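Long-range contacts in solute-binding protein (Thermoactinomyces vulgaris, PDB 2ZYM), which probably binds cyclodextrins and related maltose-type sugars outside the cell membrane and hands them on for transport: residues A[132-137]-A[235-240]; A[109-114]-A[123-128]; A[179-184]-A[206-211]; A[142-147]-A[266-271]; A[93-98]-A[284-289]. All coordinates share one frame; numbering follows the deposited sequence.

Contact 1. Residues A[132-137]-A[235-240]; sequences ALIYNK and GLFKSG
Phe-237 reaches from its helix to the backbone of Ile-134, Tyr-135 and Asn-136. Its CB sits on the last turn of helix 230-238, too far back to touch the strand. The first torsion sets CG anti to the backbone N (chi1 -171°), and this carries the ring off the helix toward the strand. CE1 lies 3.8 Å from Ile-134 O and also faces the CB of Asn-136. On the other side of the ring CE2 nears the CG2 methyl of Ile-134. CZ, the tip, goes deepest. It stands 3.6 Å from Asn-136 N and 3.7 Å from Tyr-135 C, and both lie at the ring edge. The side chains of Ile-134 and Phe-237 meet at about a right angle, CG2 to CZ 4.1 Å. This is helix-on-sheet packing in one lobe of a periplasmic-binding-protein fold: strand 132-136 pairs with strand 242-247, and Phe-237 also touches Val-245 of that strand and the ring of Tyr-255. Were Phe-237 replaced by alanine, a gap would probably open at the backbone of Tyr-135 and Asn-136, and Ile-134 would lose one of the rings beside it. Gly-240, just past the helix, has positive phi and closes its last turn in a Schellman motif. Nearby a water takes a hydrogen bond from Asn-136 ND2 at 3.0 Å and gives one to Phe-237 O at 2.8 Å. Asn-136 OD1 turns to Lys-138 N.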
# COMPACT_ATOMS: atom_id res chain seq x y z
N ALA A 132 8.93 5.33 2.17
CA ALA A 132 10.14 5.83 2.81
C ALA A 132 10.58 7.06 2.03
O ALA A 132 9.85 7.52 1.15
CB ALA A 132 11.23 4.77 2.80
N LEU A 133 11.74 7.61 2.36
CA LEU A 133 12.30 8.69 1.57
C LEU A 133 13.14 8.10 0.46
O LEU A 133 14.18 7.49 0.72
CB LEU A 133 13.11 9.67 2.43
CG LEU A 133 13.47 11.00 1.75
CD1 LEU A 133 12.26 11.92 1.62
CD2 LEU A 133 14.61 11.72 2.48
N ILE A 134 12.67 8.24 -0.77
CA ILE A 134 13.42 7.81 -1.95
C ILE A 134 14.02 9.07 -2.56
O ILE A 134 13.30 10.00 -2.93
CB ILE A 134 12.52 7.06 -2.98
CG1 ILE A 134 12.02 5.73 -2.41
CG2 ILE A 134 13.29 6.78 -4.27
CD1 ILE A 134 10.85 5.86 -1.51
N TYR A 135 15.35 9.11 -2.65
CA TYR A 135 16.02 10.30 -3.15
C TYR A 135 16.91 10.05 -4.36
O TYR A 135 17.37 8.93 -4.59
CB TYR A 135 16.76 11.05 -2.03
CG TYR A 135 17.85 10.26 -1.33
CD1 TYR A 135 19.19 10.43 -1.67
CD2 TYR A 135 17.54 9.37 -0.30
CE1 TYR A 135 20.20 9.71 -1.02
CE2 TYR A 135 18.53 8.65 0.35
CZ TYR A 135 19.86 8.83 -0.01
OH TYR A 135 20.83 8.11 0.64
N ASN A 136 17.13 11.11 -5.12
CA ASN A 136 18.04 11.11 -6.25
C ASN A 136 19.43 11.47 -5.75
O ASN A 136 19.69 12.62 -5.39
CB ASN A 136 17.56 12.11 -7.31
CG ASN A 136 18.39 12.09 -8.58
OD1 ASN A 136 19.59 11.80 -8.56
ND2 ASN A 136 17.75 12.40 -9.70
N LYS A 137 20.32 10.48 -5.71
CA LYS A 137 21.67 10.65 -5.16
C LYS A 137 22.49 11.75 -5.84
O LYS A 137 23.40 12.32 -5.23
CB LYS A 137 22.45 9.33 -5.17
CG LYS A 137 22.01 8.34 -4.11
CD LYS A 137 23.03 7.22 -3.96
CE LYS A 137 22.66 6.29 -2.82
NZ LYS A 137 23.72 5.25 -2.59
N GLY A 235 6.49 10.62 -12.55
CA GLY A 235 6.98 11.20 -13.81
C GLY A 235 8.02 12.29 -13.60
O GLY A 235 9.01 12.36 -14.33
N LEU A 236 7.80 13.11 -12.58
CA LEU A 236 8.70 14.22 -12.27
C LEU A 236 10.00 13.74 -11.62
O LEU A 236 11.07 14.28 -11.90
CB LEU A 236 8.00 15.28 -11.41
CG LEU A 236 7.23 16.41 -12.11
CD1 LEU A 236 6.26 15.93 -13.19
CD2 LEU A 236 6.50 17.26 -11.09
N PHE A 237 9.91 12.73 -10.76
CA PHE A 237 11.10 12.13 -10.17
C PHE A 237 11.93 11.43 -11.25
O PHE A 237 13.15 11.58 -11.30
CB PHE A 237 10.75 11.16 -9.03
CG PHE A 237 11.95 10.68 -8.26
CD1 PHE A 237 12.56 11.49 -7.31
CD2 PHE A 237 12.49 9.42 -8.50
CE1 PHE A 237 13.67 11.05 -6.60
CE2 PHE A 237 13.60 8.97 -7.79
CZ PHE A 237 14.20 9.79 -6.84
N LYS A 238 11.25 10.70 -12.13
CA LYS A 238 11.90 9.97 -13.22
C LYS A 238 12.61 10.88 -14.22
O LYS A 238 13.60 10.49 -14.85
CB LYS A 238 10.90 9.08 -13.96
CG LYS A 238 10.53 7.81 -13.19
CD LYS A 238 9.77 6.83 -14.07
CE LYS A 238 8.36 7.29 -14.38
NZ LYS A 238 7.65 6.30 -15.23
N SER A 239 12.09 12.10 -14.37
CA SER A 239 12.67 13.09 -15.28
C SER A 239 13.86 13.82 -14.67
O SER A 239 14.46 14.69 -15.32
CB SER A 239 11.59 14.09 -15.72
OG SER A 239 11.16 14.88 -14.63
N GLY A 240 14.20 13.48 -13.43
CA GLY A 240 15.36 14.06 -12.74
C GLY A 240 15.12 15.44 -12.15
O GLY A 240 16.06 16.15 -11.81
O HOH W 1 14.88 13.12 -9.78

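Contact 2. Residues A[109-114]-A[123-128]; sequences DVAMKA and GLPKAI
Met-112 and Pro-125 meet with their side chains at about a right angle, and the thioether sulfur does the touching. Met-112 SD lies 3.7 Å from Pro-125 CD. The chain of Met-112 is bent at chi2 (-57°) and chi3 (-87°), which folds it over toward the strand. Its CE methyl then runs beside Leu-124, the two side chains pointing the same way, with CE 4.1 Å from Leu-124 CD2. Ala-111 points toward the proline. Its CB is 4.0 Å from both CB and CG of Pro-125, so methyl and sulfur share one pyrrolidine ring. One residue earlier in the helix, Val-110 CG1 comes to 4.4 Å from Ile-128 CD1, a looser touch.

Helix 109-114 runs nearly antiparallel to strand 123-125, at 151° and 8.0 Å between axes. It packs on strand 120-129, part of the mixed sheet that strand 278-287 also joins. The strand has a classic beta bulge at Lys-126 and Ala-127, opposite Lys-282. Pro-321 adds to the apolar surroundings of Ala-111 and Pro-125.

The contact between the two segments is wholly apolar. It therefore rests on shape and on burial of carbon and sulfur, with no directional bond to fix the helix against the strand.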
# COMPACT_ATOMS: atom_id res chain seq x y z
N ASP A 109 5.19 -13.43 10.38
CA ASP A 109 4.06 -13.32 11.31
C ASP A 109 3.15 -12.13 11.03
O ASP A 109 1.93 -12.29 10.92
CB ASP A 109 4.55 -13.26 12.77
CG ASP A 109 5.24 -14.54 13.21
OD1 ASP A 109 6.29 -14.89 12.63
OD2 ASP A 109 4.73 -15.18 14.15
N VAL A 110 3.75 -10.95 10.92
CA VAL A 110 3.02 -9.70 10.66
C VAL A 110 2.21 -9.76 9.36
O VAL A 110 1.09 -9.26 9.29
CB VAL A 110 3.98 -8.47 10.67
CG1 VAL A 110 3.27 -7.19 10.20
CG2 VAL A 110 4.56 -8.26 12.07
N ALA A 111 2.78 -10.38 8.33
CA ALA A 111 2.10 -10.50 7.04
C ALA A 111 0.93 -11.48 7.10
O ALA A 111 -0.11 -11.23 6.50
CB ALA A 111 3.08 -10.90 5.96
N MET A 112 1.11 -12.58 7.83
CA MET A 112 0.08 -13.60 7.93
C MET A 112 -1.15 -13.15 8.72
O MET A 112 -2.28 -13.46 8.35
CB MET A 112 0.65 -14.91 8.50
CG MET A 112 1.60 -15.62 7.55
SD MET A 112 0.85 -16.01 5.96
CE MET A 112 0.11 -17.59 6.34
N LYS A 113 -0.93 -12.39 9.80
CA LYS A 113 -2.06 -11.90 10.59
C LYS A 113 -2.79 -10.75 9.88
O LYS A 113 -3.99 -10.55 10.09
CB LYS A 113 -1.65 -11.57 12.04
CG LYS A 113 -1.63 -10.09 12.43
CD LYS A 113 -0.40 -9.39 11.93
CE LYS A 113 -0.54 -7.89 12.06
NZ LYS A 113 -0.13 -7.21 10.81
N ALA A 114 -2.06 -10.01 9.04
CA ALA A 114 -2.65 -8.97 8.19
C ALA A 114 -3.60 -9.54 7.13
O ALA A 114 -4.49 -8.85 6.65
CB ALA A 114 -1.55 -8.15 7.51
N GLY A 123 -5.39 -15.35 2.65
CA GLY A 123 -4.42 -15.32 1.57
C GLY A 123 -3.00 -15.67 1.97
O GLY A 123 -2.70 -15.91 3.14
N LEU A 124 -2.13 -15.71 0.96
CA LEU A 124 -0.70 -15.86 1.16
C LEU A 124 -0.03 -14.59 0.63
O LEU A 124 -0.39 -14.09 -0.43
CB LEU A 124 -0.17 -17.11 0.45
CG LEU A 124 -0.68 -18.49 0.93
CD1 LEU A 124 -0.10 -19.59 0.06
CD2 LEU A 124 -0.38 -18.75 2.40
N PRO A 125 0.95 -14.06 1.39
CA PRO A 125 1.49 -12.74 1.07
C PRO A 125 2.48 -12.74 -0.09
O PRO A 125 3.23 -13.70 -0.28
CB PRO A 125 2.18 -12.32 2.37
CG PRO A 125 2.52 -13.59 3.06
CD PRO A 125 1.59 -14.66 2.57
N LYS A 126 2.47 -11.66 -0.87
CA LYS A 126 3.40 -11.48 -1.98
C LYS A 126 4.41 -10.39 -1.67
O LYS A 126 5.58 -10.47 -2.07
CB LYS A 126 2.66 -11.09 -3.25
CG LYS A 126 1.58 -12.06 -3.69
CD LYS A 126 1.24 -11.82 -5.14
CE LYS A 126 0.39 -10.59 -5.34
NZ LYS A 126 0.26 -10.25 -6.78
N ALA A 127 3.95 -9.36 -0.96
CA ALA A 127 4.75 -8.17 -0.72
C ALA A 127 4.37 -7.49 0.59
O ALA A 127 3.19 -7.41 0.94
CB ALA A 127 4.60 -7.18 -1.87
N ILE A 128 5.39 -7.02 1.30
CA ILE A 128 5.19 -6.18 2.49
C ILE A 128 5.82 -4.81 2.20
O ILE A 128 6.93 -4.73 1.66
CB ILE A 128 5.76 -6.85 3.77
CG1 ILE A 128 5.39 -6.04 5.02
CG2 ILE A 128 7.27 -7.12 3.66
CD1 ILE A 128 5.29 -6.87 6.29

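Contact 3. Residues A[179-184]-A[206-211]; sequences FLFAAK and PEAVQG
A close helix-helix crossing joins the end of helix 174-183 to the start of helix 206-220; the side chain of Phe-181 lies about 12 Å from a bound glucose unit. The axes of the two short segments pass 7.6 Å apart, at 136° between their directions. Gly-211 makes this possible. Its CA lies 4.1 Å from the CA of Phe-181, and a CB there would clash with that atom. Phe-181 lays its ring against the same glycine: Gly-211 C stands over the centre of one ring face. The ring's CE2 also comes to 3.3 Å from Ala-208 O, obliquely. Phe-174 meets this ring edge-to-face. The carbonyl oxygen of Leu-180 is buried against Gly-211 and has no polar partner in the model.

Lys-184 packs by its aliphatic part. With CG anti to its carbonyl carbon (chi1 -49°) and a bend at chi2, CG reaches 3.7 Å from Gln-210 CB and also meets Gly-211 N. The amine goes elsewhere, to a salt bridge with Asp-271 and a long, weak ion pair with Glu-214. Where helix 174-183 ends, Lys-184 O lies 3.1 Å from Glu-207 CB in the first turn of the other helix. One water joins the two segments: it donates to Lys-184 O at 2.6 Å and to Gln-210 OE1 at 2.6 Å.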
# COMPACT_ATOMS: atom_id res chain seq x y z
N PHE A 179 1.91 9.62 8.49
CA PHE A 179 3.00 9.88 9.44
C PHE A 179 2.89 11.26 10.11
O PHE A 179 3.30 11.43 11.25
CB PHE A 179 4.38 9.68 8.80
CG PHE A 179 4.85 10.83 7.96
CD1 PHE A 179 5.73 11.78 8.48
CD2 PHE A 179 4.43 10.96 6.64
CE1 PHE A 179 6.17 12.85 7.70
CE2 PHE A 179 4.87 12.02 5.85
CZ PHE A 179 5.74 12.97 6.38
N LEU A 180 2.34 12.23 9.38
CA LEU A 180 2.09 13.56 9.94
C LEU A 180 1.05 13.51 11.05
O LEU A 180 1.19 14.18 12.07
CB LEU A 180 1.66 14.53 8.84
CG LEU A 180 2.69 14.85 7.74
CD1 LEU A 180 2.02 15.57 6.58
CD2 LEU A 180 3.83 15.68 8.30
N PHE A 181 0.01 12.70 10.84
CA PHE A 181 -1.04 12.49 11.84
C PHE A 181 -0.53 11.70 13.04
O PHE A 181 -0.78 12.08 14.19
CB PHE A 181 -2.25 11.79 11.21
CG PHE A 181 -2.97 12.63 10.18
CD1 PHE A 181 -2.45 12.82 8.91
CD2 PHE A 181 -4.19 13.22 10.50
CE1 PHE A 181 -3.12 13.59 7.96
CE2 PHE A 181 -4.87 13.99 9.56
CZ PHE A 181 -4.34 14.18 8.29
N ALA A 182 0.20 10.62 12.78
CA ALA A 182 0.75 9.77 13.84
C ALA A 182 1.74 10.51 14.74
O ALA A 182 1.81 10.26 15.95
CB ALA A 182 1.40 8.52 13.25
N ALA A 183 2.50 11.44 14.15
CA ALA A 183 3.45 12.27 14.90
C ALA A 183 2.76 13.06 16.01
O ALA A 183 3.34 13.27 17.07
CB ALA A 183 4.17 13.21 13.96
N LYS A 184 1.53 13.49 15.75
CA LYS A 184 0.77 14.30 16.70
C LYS A 184 -0.05 13.46 17.68
O LYS A 184 -0.71 14.00 18.56
CB LYS A 184 -0.14 15.28 15.95
CG LYS A 184 0.56 16.06 14.84
CD LYS A 184 1.65 16.97 15.38
CE LYS A 184 2.43 17.62 14.25
NZ LYS A 184 3.56 18.44 14.77
N PRO A 206 -8.42 16.44 18.14
CA PRO A 206 -7.53 17.60 18.13
C PRO A 206 -6.14 17.30 17.54
O PRO A 206 -5.61 18.11 16.78
CB PRO A 206 -7.42 17.98 19.61
CG PRO A 206 -8.72 17.54 20.18
CD PRO A 206 -9.08 16.27 19.45
N GLU A 207 -5.58 16.14 17.89
CA GLU A 207 -4.29 15.71 17.34
C GLU A 207 -4.35 15.49 15.82
O GLU A 207 -3.42 15.86 15.11
CB GLU A 207 -3.74 14.47 18.05
CG GLU A 207 -4.76 13.44 18.48
CD GLU A 207 -5.35 13.74 19.85
OE1 GLU A 207 -4.75 13.34 20.87
OE2 GLU A 207 -6.42 14.37 19.91
N ALA A 208 -5.45 14.91 15.34
CA ALA A 208 -5.65 14.70 13.91
C ALA A 208 -5.70 16.02 13.15
O ALA A 208 -5.19 16.13 12.03
CB ALA A 208 -6.90 13.88 13.65
N VAL A 209 -6.31 17.03 13.77
CA VAL A 209 -6.35 18.38 13.19
C VAL A 209 -4.94 18.98 13.11
O VAL A 209 -4.60 19.67 12.14
CB VAL A 209 -7.32 19.32 13.97
CG1 VAL A 209 -7.38 20.71 13.32
CG2 VAL A 209 -8.71 18.73 14.03
N GLN A 210 -4.12 18.70 14.13
CA GLN A 210 -2.70 19.10 14.14
C GLN A 210 -1.96 18.48 12.95
O GLN A 210 -1.13 19.14 12.31
CB GLN A 210 -2.02 18.69 15.45
CG GLN A 210 -2.45 19.48 16.68
CD GLN A 210 -1.93 18.89 17.99
OE1 GLN A 210 -0.74 18.62 18.14
NE2 GLN A 210 -2.84 18.69 18.95
N GLY A 211 -2.27 17.22 12.65
CA GLY A 211 -1.69 16.52 11.50
C GLY A 211 -2.12 17.15 10.18
O GLY A 211 -1.29 17.36 9.29
O HOH W 2 -0.79 16.44 19.48

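Contact 4. Residues A[142-147]-A[266-271]; sequences QVPATY and PLPKID
Pro-144 meets Pro-268 ring to ring, CG to CG 4.3 Å. Its carbonyl oxygen is nearer still, 3.4 Å from Pro-268 CB. Next comes Ala-145, whose methyl turns away while its O faces Lys-269. A water donates to Ala-145 O at 2.8 Å and accepts from Lys-269 N at 2.9 Å, so it bridges the two backbones. Ala-145 O also touches Lys-269 CG.

Thr-146 is the N-cap of helix 147-157. Its OG1 lies between the backbone N and the carbonyl carbon (chi1 63°), and from there it accepts from the N of Glu-149; Glu-149 in turn holds Ala-145 N through its carboxylate. Two loops thus meet at the start of a helix: one follows strand 132-136, the other strand 262-265, which is its neighbour in the same sheet. The CG2 methyl of Thr-146 rests 3.8 Å from Lys-269 CE, with the lysine chain extended beyond CG. The carbonyl carbon of Thr-146 packs on Pro-268 CB.

Tyr-147 gives the direct hydrogen bond of the contact. Its N donates to Lys-269 O at 2.9 Å, with 158° at the hydrogen, and approaches from above the carbonyl plane. Tyr-147 CB lies 3.6 Å from Ile-270 CG1. The two side chains run side by side and point the same way, and the phenol goes on to a hydrogen bond with Trp-218.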
# COMPACT_ATOMS: atom_id res chain seq x y z
N GLN A 142 23.18 14.06 0.99
CA GLN A 142 22.81 13.60 2.33
C GLN A 142 21.36 13.97 2.63
O GLN A 142 20.92 15.08 2.31
CB GLN A 142 23.75 14.21 3.38
CG GLN A 142 23.59 13.63 4.78
CD GLN A 142 24.90 13.61 5.55
OE1 GLN A 142 25.11 14.39 6.48
NE2 GLN A 142 25.80 12.71 5.15
N VAL A 143 20.63 13.04 3.22
CA VAL A 143 19.24 13.28 3.62
C VAL A 143 19.16 14.31 4.74
O VAL A 143 20.09 14.42 5.54
CB VAL A 143 18.50 11.97 4.04
CG1 VAL A 143 18.31 11.06 2.84
CG2 VAL A 143 19.24 11.25 5.17
N PRO A 144 18.06 15.09 4.78
CA PRO A 144 17.83 15.97 5.93
C PRO A 144 17.67 15.17 7.21
O PRO A 144 17.04 14.11 7.20
CB PRO A 144 16.53 16.70 5.57
CG PRO A 144 15.89 15.85 4.53
CD PRO A 144 17.00 15.22 3.77
N ALA A 145 18.24 15.68 8.30
CA ALA A 145 18.27 14.97 9.58
C ALA A 145 16.90 14.92 10.26
O ALA A 145 16.61 13.99 11.01
CB ALA A 145 19.31 15.58 10.50
N THR A 146 16.08 15.94 10.01
CA THR A 146 14.76 16.06 10.62
C THR A 146 13.69 16.42 9.58
O THR A 146 14.02 16.84 8.47
CB THR A 146 14.73 17.15 11.71
OG1 THR A 146 15.01 18.43 11.12
CG2 THR A 146 15.75 16.86 12.81
N TYR A 147 12.43 16.26 9.97
CA TYR A 147 11.30 16.68 9.13
C TYR A 147 11.31 18.19 8.90
O TYR A 147 10.95 18.66 7.81
CB TYR A 147 9.97 16.24 9.74
CG TYR A 147 8.75 16.81 9.04
CD1 TYR A 147 8.08 17.91 9.57
CD2 TYR A 147 8.28 16.25 7.85
CE1 TYR A 147 6.96 18.44 8.93
CE2 TYR A 147 7.17 16.77 7.21
CZ TYR A 147 6.51 17.87 7.75
OH TYR A 147 5.41 18.39 7.11
N PRO A 266 14.84 5.89 5.76
CA PRO A 266 13.64 6.14 6.55
C PRO A 266 13.31 7.63 6.58
O PRO A 266 14.22 8.46 6.48
CB PRO A 266 14.02 5.65 7.96
CG PRO A 266 15.51 5.52 7.94
CD PRO A 266 15.87 5.19 6.53
N LEU A 267 12.03 7.96 6.69
CA LEU A 267 11.62 9.36 6.79
C LEU A 267 12.35 10.03 7.95
O LEU A 267 12.40 9.47 9.05
CB LEU A 267 10.10 9.48 6.96
CG LEU A 267 9.16 8.96 5.86
CD1 LEU A 267 7.71 9.24 6.22
CD2 LEU A 267 9.49 9.56 4.50
N PRO A 268 12.95 11.21 7.71
CA PRO A 268 13.60 11.98 8.77
C PRO A 268 12.70 12.12 10.00
O PRO A 268 11.48 12.31 9.85
CB PRO A 268 13.85 13.35 8.13
CG PRO A 268 13.21 13.30 6.76
CD PRO A 268 13.07 11.87 6.40
N LYS A 269 13.29 11.99 11.18
CA LYS A 269 12.53 12.04 12.44
C LYS A 269 11.65 13.28 12.54
O LYS A 269 12.08 14.40 12.23
CB LYS A 269 13.46 11.91 13.66
CG LYS A 269 14.50 13.01 13.82
CD LYS A 269 15.22 12.89 15.16
CE LYS A 269 15.86 14.20 15.58
NZ LYS A 269 16.42 14.10 16.96
N ILE A 270 10.40 13.06 12.94
CA ILE A 270 9.41 14.12 13.05
C ILE A 270 9.10 14.35 14.53
O ILE A 270 8.83 13.40 15.27
CB ILE A 270 8.13 13.77 12.19
CG1 ILE A 270 7.28 15.02 11.86
CG2 ILE A 270 7.35 12.57 12.76
CD1 ILE A 270 6.55 15.69 13.01
N ASP A 271 9.17 15.61 14.95
CA ASP A 271 9.05 15.99 16.36
C ASP A 271 9.99 15.17 17.26
O ASP A 271 9.64 14.80 18.38
CB ASP A 271 7.59 15.90 16.84
CG ASP A 271 6.70 16.96 16.22
OD1 ASP A 271 5.47 16.72 16.13
OD2 ASP A 271 7.20 18.04 15.83
O HOH W 3 16.10 11.22 11.26

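Contact 5. Residues A[93-98]-A[284-289]; sequences LLQPIQ and WYLSAY
Ala-288 N donates to Leu-93 O at 2.8 Å, and the bond is almost straight, 178° at the hydrogen. The donor stands above the carbonyl plane. Gln-95 N donates to Leu-286 O at 3.0 Å, nearly along the C=O axis. Between these bonds Leu-94 and Ser-287 form an antiparallel non-hydrogen-bonded pair. The CA of Leu-94 adds a CA-H...O contact to Leu-286 O. A water gives a hydrogen bond to Gln-95 O and takes one from Leu-286 N. Ser-287 OG also accepts from Tyr-289 N, an ST turn where the chain leaves the strand.

Side chains pack around these bonds. Leu-94 CD1 lies 3.7 Å from Tyr-285 CB, and CD2 reaches the same atom. Gln-95 CG stands 3.7 Å from Leu-286 CG. Its first torsion (chi1 55°) puts CG between the backbone N and the carbonyl carbon, which brings the aliphatic part against the leucine. Without CG and the groups beyond it, as in an alanine, Leu-286 is likely to be left less covered on that side. Ile-97 CG2 meets Leu-286 CB at 3.8 Å. Leu-93 CD2 nears Tyr-289 CE2 at 4.3 Å.

The pairing adds the short, weakly bonded strand 94-95 to the mixed sheet through strand 278-287, which also pairs with strands 77-81 and 120-129. Helix 293-303 packs on Leu-286, and helix 61-68 on Leu-93 and Ser-287. Tyr-285 OH is hydrogen-bonded to Trp-80 O, and Leu-94 touches Val-78 and Trp-80 of strand 77-81.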
# COMPACT_ATOMS: atom_id res chain seq x y z
N LEU A 93 -16.95 -11.50 -0.50
CA LEU A 93 -16.12 -11.55 -1.70
C LEU A 93 -15.09 -12.68 -1.69
O LEU A 93 -14.75 -13.22 -2.74
CB LEU A 93 -15.39 -10.22 -1.92
CG LEU A 93 -16.18 -9.04 -2.49
CD1 LEU A 93 -15.32 -7.79 -2.41
CD2 LEU A 93 -16.62 -9.29 -3.92
N LEU A 94 -14.61 -13.01 -0.49
CA LEU A 94 -13.51 -13.96 -0.35
C LEU A 94 -13.83 -15.10 0.61
O LEU A 94 -14.62 -14.95 1.54
CB LEU A 94 -12.23 -13.23 0.11
CG LEU A 94 -11.80 -11.96 -0.64
CD1 LEU A 94 -10.62 -11.30 0.07
CD2 LEU A 94 -11.46 -12.26 -2.09
N GLN A 95 -13.20 -16.25 0.36
CA GLN A 95 -13.32 -17.41 1.23
C GLN A 95 -11.96 -17.74 1.85
O GLN A 95 -10.93 -17.49 1.22
CB GLN A 95 -13.88 -18.61 0.46
CG GLN A 95 -13.11 -18.99 -0.80
CD GLN A 95 -13.67 -20.22 -1.50
OE1 GLN A 95 -14.11 -20.14 -2.65
NE2 GLN A 95 -13.65 -21.36 -0.82
N PRO A 96 -11.95 -18.30 3.08
CA PRO A 96 -10.68 -18.70 3.68
C PRO A 96 -9.96 -19.76 2.85
O PRO A 96 -10.60 -20.54 2.13
CB PRO A 96 -11.09 -19.26 5.05
CG PRO A 96 -12.54 -19.51 4.96
CD PRO A 96 -13.09 -18.56 3.97
N ILE A 97 -8.63 -19.78 2.95
CA ILE A 97 -7.81 -20.70 2.16
C ILE A 97 -7.32 -21.89 2.99
O ILE A 97 -7.03 -21.75 4.18
CB ILE A 97 -6.63 -19.96 1.47
CG1 ILE A 97 -5.80 -19.17 2.48
CG2 ILE A 97 -7.15 -19.02 0.39
CD1 ILE A 97 -4.40 -19.69 2.65
N GLN A 98 -7.23 -23.05 2.35
CA GLN A 98 -6.87 -24.28 3.04
C GLN A 98 -5.48 -24.73 2.65
O GLN A 98 -5.25 -25.24 1.55
CB GLN A 98 -7.88 -25.40 2.76
CG GLN A 98 -9.32 -24.92 2.58
CD GLN A 98 -9.76 -23.88 3.60
OE1 GLN A 98 -9.38 -23.92 4.77
NE2 GLN A 98 -10.59 -22.94 3.16
N TRP A 284 -2.34 -12.82 -2.26
CA TRP A 284 -3.31 -13.43 -3.16
C TRP A 284 -4.50 -13.85 -2.33
O TRP A 284 -4.33 -14.43 -1.26
CB TRP A 284 -2.73 -14.67 -3.85
CG TRP A 284 -1.75 -14.41 -4.95
CD1 TRP A 284 -0.45 -14.83 -4.99
CD2 TRP A 284 -2.00 -13.71 -6.17
NE1 TRP A 284 0.14 -14.42 -6.17
CE2 TRP A 284 -0.79 -13.73 -6.91
CE3 TRP A 284 -3.11 -13.06 -6.72
CZ2 TRP A 284 -0.67 -13.12 -8.17
CZ3 TRP A 284 -2.99 -12.46 -7.96
CH2 TRP A 284 -1.78 -12.49 -8.67
N TYR A 285 -5.71 -13.56 -2.81
CA TYR A 285 -6.93 -14.02 -2.14
C TYR A 285 -7.75 -14.91 -3.05
O TYR A 285 -7.63 -14.84 -4.28
CB TYR A 285 -7.77 -12.85 -1.64
CG TYR A 285 -6.98 -11.73 -1.00
CD1 TYR A 285 -6.28 -11.93 0.19
CD2 TYR A 285 -6.94 -10.47 -1.59
CE1 TYR A 285 -5.55 -10.90 0.77
CE2 TYR A 285 -6.21 -9.43 -1.02
CZ TYR A 285 -5.51 -9.65 0.15
OH TYR A 285 -4.80 -8.62 0.72
N LEU A 286 -8.59 -15.74 -2.43
CA LEU A 286 -9.44 -16.68 -3.16
C LEU A 286 -10.88 -16.17 -3.17
O LEU A 286 -11.50 -16.01 -2.12
CB LEU A 286 -9.37 -18.07 -2.52
CG LEU A 286 -10.19 -19.21 -3.13
CD1 LEU A 286 -9.84 -19.43 -4.60
CD2 LEU A 286 -10.01 -20.50 -2.34
N SER A 287 -11.40 -15.90 -4.37
CA SER A 287 -12.77 -15.44 -4.53
C SER A 287 -13.78 -16.45 -3.98
O SER A 287 -13.65 -17.65 -4.21
CB SER A 287 -13.07 -15.15 -6.00
OG SER A 287 -14.46 -15.01 -6.22
N ALA A 288 -14.78 -15.94 -3.26
CA ALA A 288 -15.86 -16.78 -2.74
C ALA A 288 -16.70 -17.38 -3.86
O ALA A 288 -17.47 -18.32 -3.64
CB ALA A 288 -16.73 -15.97 -1.78
N TYR A 289 -16.54 -16.84 -5.07
CA TYR A 289 -17.31 -17.25 -6.24
C TYR A 289 -16.56 -18.25 -7.13
O TYR A 289 -17.09 -18.71 -8.14
CB TYR A 289 -17.72 -16.03 -7.07
CG TYR A 289 -18.47 -15.00 -6.26
CD1 TYR A 289 -19.85 -15.09 -6.09
CD2 TYR A 289 -17.80 -13.93 -5.67
CE1 TYR A 289 -20.54 -14.15 -5.34
CE2 TYR A 289 -18.48 -12.98 -4.92
CZ TYR A 289 -19.85 -13.10 -4.76
OH TYR A 289 -20.54 -12.17 -4.03
O HOH W 4 -9.31 -15.42 0.26

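How the contacts relate
Contacts 1 and 5 are buried; contacts 2, 3 and 4 are partly buried, with exposed residues in contacts 3 and 4. Contacts 2 and 5 hold the same sheet, since strands 120-129 and 278-287 are neighbours in it: Leu-124 O and Trp-284 N probably share a hydrogen bond. Contact 5 joins backbone bonds to apolar packing; contact 2 has the packing alone. Contacts 1, 3 and 4 lie across the chain's centre from contact 5. Contact 4 touches both of its companions, through Val-143 on Tyr-135 and through the salt bridge of Lys-184 with Asp-271. Waters bridge contacts 1, 3, 4 and 5. Contacts 4 and 5 have centres about 41 Å apart.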